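Local atomic coordinates of 11R-lipoxygenase (Gersemia fruticosa, PDB entry 3VF1), a protein that probably catalyses the iron-dependent insertion of molecular oxygen into polyunsaturated fatty acids, as other lipoxygenases do, under regulation by calcium. Residues 81-86 with 118-122; 225-229 with 609-614; 245-251 with 587-591; 285-290 with 361-366. All blocks are in the same frame, centred on the assembly; numbering follows the deposited sequence.

Contact 1. Residues 81-86 with 118-122; sequences GEIAMI and KYIFP
Face-to-face packing of two beta sheets joins 81-86, at the start of strand 83-90, to 118-122 in strand 116-124, inside the PLAT domain. The strands belong to different four-stranded antiparallel sheets, so no backbone pairing links them: side chains of 118-122 pack against side chains and backbone of 81-86. The short axes approach to 8.3 Å, roughly parallel (crossing angle -36°); CA atoms pair Ile-83 with Tyr-119 (6.8 Å) and Met-85 with Phe-121 (7.6 Å). At Gly-81 (phi 91°, psi -117°) a CB would jam against the carbonyl O of the residue before, which calls for glycine. Ala-84 (psi -31°) forms with Met-85 a classic beta bulge opposite Thr-45; Ile-83 and Ile-86 both point toward the partner strand, while Met-85 turns away to helix 148-164. Tyr-119 and Phe-121, both m, fill the gap. Ile-83 (m, t) sets CB over the Tyr-119 ring, 4.0 Å from CD2, and CG2 3.5 Å from Phe-121 CZ. Ile-86 (p, t) makes a CH-pi contact, CG2 lying 3.6 Å from the Phe-121 ring centroid. Tyr-119 OH reaches Glu-82 CG (3.3 Å). Aromatics of one sheet interleaved with isoleucines of the other form part of the hydrophobic core of the C2-like PLAT beta sandwich.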
loop_
_atom_site.group_PDB
_atom_site.type_symbol
_atom_site.label_atom_id
_atom_site.label_comp_id
_atom_site.label_asym_id
_atom_site.label_seq_id
_atom_site.Cartn_x
_atom_site.Cartn_y
_atom_site.Cartn_z
ATOM N N GLY A 81 -35.279 26.573 -1.426
ATOM C CA GLY A 81 -35.196 26.419 0.015
ATOM C C GLY A 81 -33.798 26.020 0.441
ATOM O O GLY A 81 -32.851 26.779 0.244
ATOM N N GLU A 82 -33.667 24.836 1.033
ATOM C CA GLU A 82 -32.353 24.297 1.375
ATOM C C GLU A 82 -31.835 23.427 0.239
ATOM O O GLU A 82 -32.510 22.495 -0.194
ATOM C CB GLU A 82 -32.414 23.476 2.663
ATOM C CG GLU A 82 -32.622 24.304 3.919
ATOM C CD GLU A 82 -32.084 23.620 5.162
ATOM O OE1 GLU A 82 -32.285 22.394 5.302
ATOM O OE2 GLU A 82 -31.453 24.307 5.994
ATOM N N ILE A 83 -30.632 23.732 -0.238
ATOM C CA ILE A 83 -30.052 23.001 -1.355
ATOM C C ILE A 83 -29.458 21.688 -0.860
ATOM O O ILE A 83 -28.540 21.679 -0.038
ATOM C CB ILE A 83 -28.952 23.813 -2.064
ATOM C CG1 ILE A 83 -29.404 25.259 -2.284
ATOM C CG2 ILE A 83 -28.599 23.160 -3.395
ATOM C CD1 ILE A 83 -28.326 26.158 -2.842
ATOM N N ALA A 84 -29.990 20.579 -1.363
ATOM C CA ALA A 84 -29.537 19.257 -0.949
ATOM C C ALA A 84 -28.434 18.747 -1.870
ATOM O O ALA A 84 -27.556 18.001 -1.441
ATOM C CB ALA A 84 -30.704 18.287 -0.935
ATOM N N MET A 85 -28.486 19.153 -3.134
ATOM C CA MET A 85 -27.506 18.710 -4.116
ATOM C C MET A 85 -27.485 19.636 -5.326
ATOM O O MET A 85 -28.385 20.452 -5.514
ATOM C CB MET A 85 -27.825 17.285 -4.567
ATOM C CG MET A 85 -29.113 17.161 -5.360
ATOM S SD MET A 85 -29.564 15.449 -5.698
ATOM C CE MET A 85 -29.965 14.878 -4.051
ATOM N N ILE A 86 -26.444 19.500 -6.142
ATOM C CA ILE A 86 -26.316 20.273 -7.369
ATOM C C ILE A 86 -25.994 19.330 -8.516
ATOM O O ILE A 86 -25.468 18.240 -8.301
ATOM C CB ILE A 86 -25.195 21.324 -7.264
ATOM C CG1 ILE A 86 -23.824 20.642 -7.232
ATOM C CG2 ILE A 86 -25.397 22.193 -6.030
ATOM C CD1 ILE A 86 -22.655 21.601 -7.126
ATOM N N LYS A 118 -24.746 29.344 3.733
ATOM C CA LYS A 118 -23.838 28.753 2.757
ATOM C C LYS A 118 -24.017 27.241 2.683
ATOM O O LYS A 118 -24.132 26.567 3.705
ATOM C CB LYS A 118 -22.388 29.081 3.113
ATOM C CG LYS A 118 -22.053 30.561 3.049
ATOM C CD LYS A 118 -20.617 30.820 3.472
ATOM C CE LYS A 118 -20.274 32.298 3.398
ATOM N NZ LYS A 118 -18.891 32.579 3.873
ATOM N N TYR A 119 -24.037 26.716 1.462
ATOM C CA TYR A 119 -24.149 25.281 1.241
ATOM C C TYR A 119 -22.905 24.769 0.524
ATOM O O TYR A 119 -22.733 24.995 -0.676
ATOM C CB TYR A 119 -25.402 24.967 0.423
ATOM C CG TYR A 119 -26.688 25.332 1.132
ATOM C CD1 TYR A 119 -27.059 26.660 1.297
ATOM C CD2 TYR A 119 -27.530 24.350 1.635
ATOM C CE1 TYR A 119 -28.231 27.000 1.945
ATOM C CE2 TYR A 119 -28.705 24.680 2.286
ATOM C CZ TYR A 119 -29.050 26.007 2.436
ATOM O OH TYR A 119 -30.216 26.346 3.082
ATOM N N ILE A 120 -22.040 24.083 1.265
ATOM C CA ILE A 120 -20.784 23.585 0.715
ATOM C C ILE A 120 -21.001 22.242 0.025
ATOM O O ILE A 120 -21.679 21.363 0.557
ATOM C CB ILE A 120 -19.715 23.405 1.811
ATOM C CG1 ILE A 120 -19.663 24.629 2.730
ATOM C CG2 ILE A 120 -18.352 23.153 1.184
ATOM C CD1 ILE A 120 -19.209 25.895 2.045
ATOM N N PHE A 121 -20.417 22.089 -1.158
ATOM C CA PHE A 121 -20.546 20.853 -1.920
ATOM C C PHE A 121 -19.173 20.278 -2.257
ATOM O O PHE A 121 -18.599 20.602 -3.297
ATOM C CB PHE A 121 -21.344 21.104 -3.199
ATOM C CG PHE A 121 -22.750 21.565 -2.950
ATOM C CD1 PHE A 121 -23.031 22.907 -2.765
ATOM C CD2 PHE A 121 -23.791 20.655 -2.892
ATOM C CE1 PHE A 121 -24.321 23.332 -2.531
ATOM C CE2 PHE A 121 -25.084 21.077 -2.658
ATOM C CZ PHE A 121 -25.347 22.418 -2.478
ATOM N N PRO A 122 -18.641 19.418 -1.372
ATOM C CA PRO A 122 -17.336 18.785 -1.590
ATOM C C PRO A 122 -17.373 17.891 -2.824
ATOM O O PRO A 122 -18.168 16.952 -2.869
ATOM C CB PRO A 122 -17.127 17.949 -0.319
ATOM C CG PRO A 122 -18.100 18.493 0.681
ATOM C CD PRO A 122 -19.265 18.969 -0.116
#

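Contact 2. Residues 225-229 with 609-614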
loop_
_atom_site.group_PDB
_atom_site.type_symbol
_atom_site.label_atom_id
_atom_site.label_comp_id
_atom_site.label_asym_id
_atom_site.label_seq_id
_atom_site.Cartn_x
_atom_site.Cartn_y
_atom_site.Cartn_z
ATOM N N ASP A 225 30.584 -9.337 -13.795
ATOM C CA ASP A 225 30.527 -9.368 -12.343
ATOM C C ASP A 225 30.982 -8.025 -11.802
ATOM O O ASP A 225 31.671 -7.272 -12.489
ATOM C CB ASP A 225 31.454 -10.455 -11.792
ATOM C CG ASP A 225 31.016 -11.853 -12.177
ATOM O OD1 ASP A 225 30.123 -11.983 -13.041
ATOM O OD2 ASP A 225 31.568 -12.822 -11.616
ATOM N N TRP A 226 30.588 -7.723 -10.571
ATOM C CA TRP A 226 31.197 -6.628 -9.838
ATOM C C TRP A 226 32.527 -7.136 -9.302
ATOM O O TRP A 226 32.633 -8.292 -8.892
ATOM C CB TRP A 226 30.297 -6.173 -8.691
ATOM C CG TRP A 226 29.031 -5.521 -9.145
ATOM C CD1 TRP A 226 27.808 -6.109 -9.280
ATOM C CD2 TRP A 226 28.863 -4.151 -9.529
ATOM N NE1 TRP A 226 26.888 -5.191 -9.724
ATOM C CE2 TRP A 226 27.511 -3.981 -9.883
ATOM C CE3 TRP A 226 29.725 -3.053 -9.606
ATOM C CZ2 TRP A 226 27.000 -2.759 -10.309
ATOM C CZ3 TRP A 226 29.214 -1.839 -10.029
ATOM C CH2 TRP A 226 27.864 -1.702 -10.375
ATOM N N ASP A 227 33.544 -6.283 -9.318
ATOM C CA ASP A 227 34.878 -6.692 -8.893
ATOM C C ASP A 227 34.881 -7.096 -7.422
ATOM O O ASP A 227 35.481 -8.103 -7.050
ATOM C CB ASP A 227 35.887 -5.568 -9.133
ATOM C CG ASP A 227 36.018 -5.209 -10.601
ATOM O OD1 ASP A 227 36.021 -6.133 -11.442
ATOM O OD2 ASP A 227 36.112 -4.003 -10.911
ATOM N N CYS A 228 34.207 -6.308 -6.590
ATOM C CA CYS A 228 34.110 -6.611 -5.168
ATOM C C CYS A 228 32.818 -6.062 -4.567
ATOM O O CYS A 228 32.107 -5.280 -5.199
ATOM C CB CYS A 228 35.322 -6.055 -4.418
ATOM S SG CYS A 228 35.434 -4.256 -4.406
ATOM N N LEU A 229 32.531 -6.477 -3.338
ATOM C CA LEU A 229 31.282 -6.139 -2.667
ATOM C C LEU A 229 31.117 -4.636 -2.467
ATOM O O LEU A 229 29.996 -4.122 -2.469
ATOM C CB LEU A 229 31.218 -6.849 -1.313
ATOM C CG LEU A 229 31.142 -8.377 -1.392
ATOM C CD1 LEU A 229 31.513 -9.015 -0.062
ATOM C CD2 LEU A 229 29.751 -8.813 -1.821
ATOM N N HIS A 609 35.658 -14.297 -1.746
ATOM C CA HIS A 609 35.143 -13.043 -2.279
ATOM C C HIS A 609 34.683 -13.174 -3.734
ATOM O O HIS A 609 33.547 -12.835 -4.061
ATOM C CB HIS A 609 36.195 -11.941 -2.151
ATOM C CG HIS A 609 35.615 -10.564 -2.071
ATOM N ND1 HIS A 609 36.171 -9.565 -1.304
ATOM C CD2 HIS A 609 34.524 -10.021 -2.663
ATOM C CE1 HIS A 609 35.448 -8.465 -1.424
ATOM N NE2 HIS A 609 34.444 -8.716 -2.244
ATOM N N LYS A 610 35.556 -13.677 -4.602
ATOM C CA LYS A 610 35.250 -13.758 -6.029
ATOM C C LYS A 610 34.111 -14.731 -6.331
ATOM O O LYS A 610 33.321 -14.503 -7.248
ATOM C CB LYS A 610 36.497 -14.147 -6.828
ATOM C CG LYS A 610 37.529 -13.036 -6.952
ATOM C CD LYS A 610 37.008 -11.870 -7.783
ATOM C CE LYS A 610 38.063 -10.784 -7.936
ATOM N NZ LYS A 610 37.577 -9.627 -8.741
ATOM N N VAL A 611 34.029 -15.816 -5.570
ATOM C CA VAL A 611 32.947 -16.777 -5.748
ATOM C C VAL A 611 31.612 -16.105 -5.467
ATOM O O VAL A 611 30.636 -16.302 -6.192
ATOM C CB VAL A 611 33.097 -17.987 -4.808
ATOM C CG1 VAL A 611 31.823 -18.827 -4.806
ATOM C CG2 VAL A 611 34.296 -18.829 -5.213
ATOM N N ILE A 612 31.583 -15.308 -4.405
ATOM C CA ILE A 612 30.377 -14.593 -4.011
ATOM C C ILE A 612 29.966 -13.579 -5.076
ATOM O O ILE A 612 28.783 -13.439 -5.377
ATOM C CB ILE A 612 30.569 -13.895 -2.651
ATOM C CG1 ILE A 612 30.497 -14.932 -1.527
ATOM C CG2 ILE A 612 29.512 -12.823 -2.440
ATOM C CD1 ILE A 612 30.871 -14.401 -0.159
ATOM N N MET A 613 30.942 -12.881 -5.648
ATOM C CA MET A 613 30.663 -11.899 -6.692
ATOM C C MET A 613 30.063 -12.558 -7.930
ATOM O O MET A 613 29.384 -11.902 -8.721
ATOM C CB MET A 613 31.937 -11.146 -7.087
ATOM C CG MET A 613 32.590 -10.371 -5.954
ATOM S SD MET A 613 31.407 -9.483 -4.925
ATOM C CE MET A 613 30.679 -8.376 -6.129
ATOM N N ALA A 614 30.315 -13.853 -8.098
ATOM C CA ALA A 614 29.813 -14.580 -9.260
ATOM C C ALA A 614 28.353 -14.981 -9.073
ATOM O O ALA A 614 27.635 -15.210 -10.050
ATOM C CB ALA A 614 30.670 -15.807 -9.527
HETATM O O HOH W 1 33.702 -13.034 -9.378
HETATM O O HOH W 2 28.704 -9.376 -9.570
#
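Backbone groups fasten loop 225-229 to a helix as much as side chains do. Asp-225 OD1 is committed to a salt bridge with Arg-597, while OD2 accepts from water 1 (3.1 Å), which also donates to Lys-610 O (2.6 Å). At Trp-226 the backbone N donates a hydrogen bond to water 2 (2.7 Å), itself a donor to Met-613 O (2.8 Å); the indole leads away toward helix 619-632, leaving CB 3.4 Å from Met-613 CE. Lys-610 NZ hydrogen-bonds to Asp-227 O at 3.1 Å. Cys-228 rests its CB 3.5 Å from His-609 NE2. The same NE2 accepts a hydrogen bond from Leu-229 N (3.1 Å, 163°), so NE2 is unprotonated and the neutral ring carries its proton on ND1. Leu-229 CD2 then packs on Met-613 SD (3.6 Å) and Ile-612 CG2 (4.1 Å). Met-613 points toward the loop as its central apolar contact; Ile-612 continues to helix 369-410. The result is an irregular loop strapped along the short helix 609-615, at the periphery of the lipoxygenase domain.

Contact 3. Residues 245-251 with 587-591; sequences PHAAEYW and GFHPN
Apolar packing dominates between 245-251 and 587-591. Pro-245 (psi 147°) opens a weakly bonded helix at about 247-250, with Trp-251 N bonded to Ala-247 O (2.8 Å); the other segment closes in a 3-10 turn at 589-591. CA atoms pair Pro-245 with Gly-587 (6.2 Å), Ala-248 with Phe-588 (5.7 Å) and Trp-251 with Asn-591 (5.5 Å). Pro-245 CG packs 3.8 Å from Gly-587 CA, where a CB would clash. Ala-247 CB lies 3.6 Å from Asn-591 CG. This joins helix 247-250 to the loop after helix 582-586, within the largely helical lipoxygenase domain and away from the iron. Among aromatic contacts, Phe-588 (t) offers a face to Ala-248 CA, a CH-pi contact 4.0 Å from its centroid. Trp-251 (p) meets it obliquely, planes at 51° and CD1 3.2 Å from Phe-588 CE2, and receives Pro-590 CB 3.9 Å from its six-membered ring centroid, also CH-pi. Water 3 donates to Trp-251 O (3.1 Å) and Asn-591 OD1 (3.0 Å); OD1 also accepts from Trp-256 NE1.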
loop_
_atom_site.group_PDB
_atom_site.type_symbol
_atom_site.label_atom_id
_atom_site.label_comp_id
_atom_site.label_asym_id
_atom_site.label_seq_id
_atom_site.Cartn_x
_atom_site.Cartn_y
_atom_site.Cartn_z
ATOM N N PRO A 245 22.794 4.251 1.731
ATOM C CA PRO A 245 22.106 3.539 2.813
ATOM C C PRO A 245 23.067 3.159 3.932
ATOM O O PRO A 245 24.232 2.873 3.662
ATOM C CB PRO A 245 21.579 2.276 2.126
ATOM C CG PRO A 245 21.530 2.609 0.680
ATOM C CD PRO A 245 22.662 3.554 0.440
ATOM N N HIS A 246 22.585 3.157 5.169
ATOM C CA HIS A 246 23.410 2.749 6.299
ATOM C C HIS A 246 23.839 1.293 6.144
ATOM O O HIS A 246 24.882 0.887 6.657
ATOM C CB HIS A 246 22.658 2.943 7.618
ATOM C CG HIS A 246 22.471 4.379 7.999
ATOM N ND1 HIS A 246 21.254 5.020 7.911
ATOM C CD2 HIS A 246 23.348 5.300 8.460
ATOM C CE1 HIS A 246 21.389 6.273 8.308
ATOM N NE2 HIS A 246 22.650 6.468 8.646
ATOM N N ALA A 247 23.030 0.515 5.431
ATOM C CA ALA A 247 23.346 -0.884 5.161
ATOM C C ALA A 247 24.765 -1.028 4.617
ATOM O O ALA A 247 25.484 -1.962 4.971
ATOM C CB ALA A 247 22.343 -1.470 4.180
ATOM N N ALA A 248 25.167 -0.095 3.760
ATOM C CA ALA A 248 26.501 -0.114 3.168
ATOM C C ALA A 248 27.591 -0.196 4.237
ATOM O O ALA A 248 28.684 -0.703 3.984
ATOM C CB ALA A 248 26.710 1.122 2.305
ATOM N N GLU A 249 27.281 0.297 5.431
ATOM C CA GLU A 249 28.266 0.407 6.499
ATOM C C GLU A 249 28.131 -0.694 7.551
ATOM O O GLU A 249 29.032 -0.879 8.370
ATOM C CB GLU A 249 28.125 1.771 7.177
ATOM C CG GLU A 249 28.086 2.944 6.208
ATOM C CD GLU A 249 27.517 4.205 6.837
ATOM O OE1 GLU A 249 26.572 4.094 7.649
ATOM O OE2 GLU A 249 28.017 5.308 6.520
ATOM N N TYR A 250 27.015 -1.421 7.535
ATOM C CA TYR A 250 26.720 -2.379 8.600
ATOM C C TYR A 250 26.354 -3.787 8.119
ATOM O O TYR A 250 26.303 -4.717 8.923
ATOM C CB TYR A 250 25.561 -1.857 9.454
ATOM C CG TYR A 250 25.883 -0.646 10.302
ATOM C CD1 TYR A 250 26.460 -0.787 11.556
ATOM C CD2 TYR A 250 25.588 0.636 9.858
ATOM C CE1 TYR A 250 26.746 0.313 12.340
ATOM C CE2 TYR A 250 25.873 1.745 10.634
ATOM C CZ TYR A 250 26.453 1.577 11.874
ATOM O OH TYR A 250 26.735 2.675 12.656
ATOM N N TRP A 251 26.101 -3.948 6.823
ATOM C CA TRP A 251 25.462 -5.164 6.314
ATOM C C TRP A 251 26.154 -6.469 6.730
ATOM O O TRP A 251 25.502 -7.508 6.835
ATOM C CB TRP A 251 25.338 -5.109 4.789
ATOM C CG TRP A 251 26.619 -5.368 4.065
ATOM C CD1 TRP A 251 27.624 -4.475 3.824
ATOM C CD2 TRP A 251 27.033 -6.606 3.478
ATOM N NE1 TRP A 251 28.638 -5.083 3.123
ATOM C CE2 TRP A 251 28.298 -6.392 2.899
ATOM C CE3 TRP A 251 26.455 -7.876 3.386
ATOM C CZ2 TRP A 251 28.998 -7.399 2.240
ATOM C CZ3 TRP A 251 27.150 -8.875 2.730
ATOM C CH2 TRP A 251 28.407 -8.632 2.165
ATOM N N GLY A 587 19.046 -0.530 -1.553
ATOM C CA GLY A 587 20.001 0.423 -2.087
ATOM C C GLY A 587 21.364 -0.222 -2.253
ATOM O O GLY A 587 21.957 -0.183 -3.330
ATOM N N PHE A 588 21.859 -0.816 -1.171
ATOM C CA PHE A 588 23.092 -1.591 -1.208
ATOM C C PHE A 588 22.736 -3.061 -1.418
ATOM O O PHE A 588 22.310 -3.749 -0.491
ATOM C CB PHE A 588 23.877 -1.397 0.090
ATOM C CG PHE A 588 25.247 -2.006 0.067
ATOM C CD1 PHE A 588 26.255 -1.449 -0.704
ATOM C CD2 PHE A 588 25.533 -3.132 0.821
ATOM C CE1 PHE A 588 27.519 -2.009 -0.727
ATOM C CE2 PHE A 588 26.794 -3.694 0.803
ATOM C CZ PHE A 588 27.788 -3.133 0.028
ATOM N N HIS A 589 22.914 -3.530 -2.649
ATOM C CA HIS A 589 22.376 -4.820 -3.079
ATOM C C HIS A 589 22.700 -5.992 -2.145
ATOM O O HIS A 589 21.827 -6.811 -1.855
ATOM C CB HIS A 589 22.855 -5.145 -4.497
ATOM C CG HIS A 589 22.112 -6.273 -5.140
ATOM N ND1 HIS A 589 21.083 -6.073 -6.036
ATOM C CD2 HIS A 589 22.241 -7.614 -5.009
ATOM C CE1 HIS A 589 20.616 -7.241 -6.436
ATOM N NE2 HIS A 589 21.300 -8.193 -5.827
ATOM N N PRO A 590 23.954 -6.087 -1.680
ATOM C CA PRO A 590 24.337 -7.221 -0.828
ATOM C C PRO A 590 23.520 -7.337 0.459
ATOM O O PRO A 590 23.461 -8.419 1.041
ATOM C CB PRO A 590 25.803 -6.929 -0.497
ATOM C CG PRO A 590 26.283 -6.089 -1.629
ATOM C CD PRO A 590 25.110 -5.236 -2.011
ATOM N N ASN A 591 22.905 -6.245 0.898
ATOM C CA ASN A 591 22.100 -6.272 2.116
ATOM C C ASN A 591 20.821 -7.083 1.927
ATOM O O ASN A 591 20.246 -7.584 2.893
ATOM C CB ASN A 591 21.761 -4.849 2.568
ATOM C CG ASN A 591 20.977 -4.821 3.867
ATOM O OD1 ASN A 591 21.518 -5.109 4.936
ATOM N ND2 ASN A 591 19.700 -4.464 3.783
HETATM O O HOH W 3 22.450 -7.716 6.140
#

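Contact 4. Residues 285-290 with 361-366; sequences EMVEKL and IWTPLK
Residues 285-287 form a weakly bonded helical turn and 288-290 keep helical angles, Leu-290 N bonding to Val-287 O (3.0 Å). Opposite them, 361-362 is a short, weakly bonded strand that gives way at Thr-363 to a turn through Pro-364 and Leu-365, with a weak Lys-366 N to Thr-363 O bond (3.2 Å). CA atoms are nearest at Met-286 and Lys-366 (6.5 Å) and at Val-287 and Leu-365 (6.6 Å). This lays the helical segment against an outermost strand of a five-stranded antiparallel sheet and the turn leading to helix 369-410, near the domain surface. Met-286 (m, t, t) brings SD 4.0 Å from Ile-361 CD1; its O makes tight van der Waals contacts with the methyls Thr-363 CG2 (2.9 Å) and Leu-365 CD2 (3.3 Å), the segments sharing no hydrogen bond. Thr-363 OG1 is hydrogen-bonded to Ile-347 O on strand 344-350. Leu-365 (t, p) places CD1 3.6 Å from Lys-289 CB; Leu-290 (m, t) sets CD1 3.7 Å from Pro-364 CG. Lys-366 CE lies 3.3 Å from Glu-285 O.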
loop_
_atom_site.group_PDB
_atom_site.type_symbol
_atom_site.label_atom_id
_atom_site.label_comp_id
_atom_site.label_asym_id
_atom_site.label_seq_id
_atom_site.Cartn_x
_atom_site.Cartn_y
_atom_site.Cartn_z
ATOM N N GLU A 285 25.678 -28.569 19.792
ATOM C CA GLU A 285 27.116 -28.458 19.547
ATOM C C GLU A 285 27.413 -27.387 18.503
ATOM O O GLU A 285 28.452 -26.734 18.547
ATOM C CB GLU A 285 27.697 -29.813 19.108
ATOM C CG GLU A 285 28.121 -29.912 17.633
ATOM C CD GLU A 285 27.383 -31.007 16.871
ATOM O OE1 GLU A 285 26.777 -31.887 17.519
ATOM O OE2 GLU A 285 27.410 -30.986 15.620
ATOM N N MET A 286 26.489 -27.210 17.566
ATOM C CA MET A 286 26.698 -26.301 16.450
ATOM C C MET A 286 26.622 -24.839 16.881
ATOM O O MET A 286 27.278 -23.987 16.298
ATOM C CB MET A 286 25.657 -26.557 15.357
ATOM C CG MET A 286 25.640 -27.978 14.819
ATOM S SD MET A 286 24.238 -28.261 13.722
ATOM C CE MET A 286 24.558 -29.932 13.169
ATOM N N VAL A 287 25.837 -24.550 17.913
ATOM C CA VAL A 287 25.499 -23.163 18.231
ATOM C C VAL A 287 25.700 -22.781 19.694
ATOM O O VAL A 287 25.416 -21.649 20.080
ATOM C CB VAL A 287 24.026 -22.881 17.878
ATOM C CG1 VAL A 287 23.787 -23.081 16.387
ATOM C CG2 VAL A 287 23.108 -23.780 18.692
ATOM N N GLU A 288 26.195 -23.708 20.505
ATOM C CA GLU A 288 26.233 -23.502 21.950
ATOM C C GLU A 288 27.057 -22.284 22.370
ATOM O O GLU A 288 26.637 -21.523 23.241
ATOM C CB GLU A 288 26.760 -24.749 22.662
ATOM C CG GLU A 288 26.665 -24.658 24.177
ATOM C CD GLU A 288 27.298 -25.842 24.878
ATOM O OE1 GLU A 288 28.355 -26.322 24.411
ATOM O OE2 GLU A 288 26.733 -26.295 25.898
ATOM N N LYS A 289 28.224 -22.097 21.761
ATOM C CA LYS A 289 29.107 -20.997 22.146
ATOM C C LYS A 289 28.605 -19.650 21.625
ATOM O O LYS A 289 29.135 -18.602 21.989
ATOM C CB LYS A 289 30.541 -21.256 21.673
ATOM C CG LYS A 289 31.338 -22.163 22.608
ATOM C CD LYS A 289 32.717 -22.500 22.048
ATOM C CE LYS A 289 33.674 -21.311 22.103
ATOM N NZ LYS A 289 34.166 -21.032 23.485
ATOM N N LEU A 290 27.580 -19.684 20.779
ATOM C CA LEU A 290 26.939 -18.462 20.307
ATOM C C LEU A 290 25.906 -17.980 21.323
ATOM O O LEU A 290 25.568 -16.798 21.367
ATOM C CB LEU A 290 26.263 -18.701 18.958
ATOM C CG LEU A 290 27.176 -19.169 17.827
ATOM C CD1 LEU A 290 26.357 -19.521 16.594
ATOM C CD2 LEU A 290 28.207 -18.102 17.505
ATOM N N ILE A 361 23.856 -27.762 7.709
ATOM C CA ILE A 361 23.540 -26.607 8.536
ATOM C C ILE A 361 24.765 -25.708 8.669
ATOM O O ILE A 361 25.825 -26.149 9.113
ATOM C CB ILE A 361 23.056 -27.035 9.932
ATOM C CG1 ILE A 361 21.760 -27.838 9.803
ATOM C CG2 ILE A 361 22.847 -25.815 10.817
ATOM C CD1 ILE A 361 21.203 -28.341 11.114
ATOM N N TRP A 362 24.607 -24.448 8.276
ATOM C CA TRP A 362 25.691 -23.476 8.330
ATOM C C TRP A 362 25.632 -22.709 9.643
ATOM O O TRP A 362 24.557 -22.442 10.169
ATOM C CB TRP A 362 25.597 -22.507 7.152
ATOM C CG TRP A 362 25.526 -23.196 5.828
ATOM C CD1 TRP A 362 24.412 -23.706 5.228
ATOM C CD2 TRP A 362 26.615 -23.456 4.936
ATOM N NE1 TRP A 362 24.739 -24.266 4.017
ATOM C CE2 TRP A 362 26.086 -24.124 3.813
ATOM C CE3 TRP A 362 27.986 -23.187 4.975
ATOM C CZ2 TRP A 362 26.879 -24.528 2.742
ATOM C CZ3 TRP A 362 28.770 -23.589 3.910
ATOM C CH2 TRP A 362 28.215 -24.252 2.809
ATOM N N THR A 363 26.800 -22.354 10.164
ATOM C CA THR A 363 26.898 -21.744 11.481
ATOM C C THR A 363 28.215 -20.982 11.610
ATOM O O THR A 363 29.267 -21.491 11.230
ATOM C CB THR A 363 26.811 -22.832 12.572
ATOM O OG1 THR A 363 25.437 -23.109 12.866
ATOM C CG2 THR A 363 27.498 -22.404 13.827
ATOM N N PRO A 364 28.165 -19.754 12.150
ATOM C CA PRO A 364 29.372 -18.922 12.241
ATOM C C PRO A 364 30.408 -19.496 13.204
ATOM O O PRO A 364 31.580 -19.134 13.145
ATOM C CB PRO A 364 28.837 -17.584 12.757
ATOM C CG PRO A 364 27.596 -17.935 13.499
ATOM C CD PRO A 364 26.997 -19.096 12.763
ATOM N N LEU A 365 29.958 -20.376 14.090
ATOM C CA LEU A 365 30.835 -21.092 15.011
ATOM C C LEU A 365 31.651 -22.200 14.337
ATOM O O LEU A 365 32.827 -22.384 14.652
ATOM C CB LEU A 365 29.994 -21.700 16.133
ATOM C CG LEU A 365 30.736 -22.201 17.369
ATOM C CD1 LEU A 365 31.344 -21.037 18.133
ATOM C CD2 LEU A 365 29.792 -22.997 18.258
ATOM N N LYS A 366 31.030 -22.929 13.413
ATOM C CA LYS A 366 31.641 -24.123 12.835
ATOM C C LYS A 366 32.115 -23.911 11.399
ATOM O O LYS A 366 32.881 -24.715 10.869
ATOM C CB LYS A 366 30.645 -25.288 12.857
ATOM C CG LYS A 366 30.242 -25.750 14.248
ATOM C CD LYS A 366 31.436 -26.265 15.034
ATOM C CE LYS A 366 31.022 -26.786 16.399
ATOM N NZ LYS A 366 32.196 -27.204 17.212
#

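In the fold
Chemistry shifts with burial across these four contacts, though not strictly. Contacts 1 and 3 are buried and rely on aromatic and aliphatic packing, the first between two sheets and the second between short turns. Contact 3 has a single water bridge, whereas partly buried contact 2 has two as well as direct hydrogen bonds; contact 4, at the surface, joins its elements through van der Waals packing flanked by lysines. Contact 1 stands apart in the PLAT domain, its centre 56 to 72 Å from the centres of the others. Contacts 2 and 3 touch, Leu-229 O meeting Phe-588 CZ at 3.5 Å. Contact 4, about 10 Å from contact 2 by nearest atoms, shares with it the neighbouring helix 369-410.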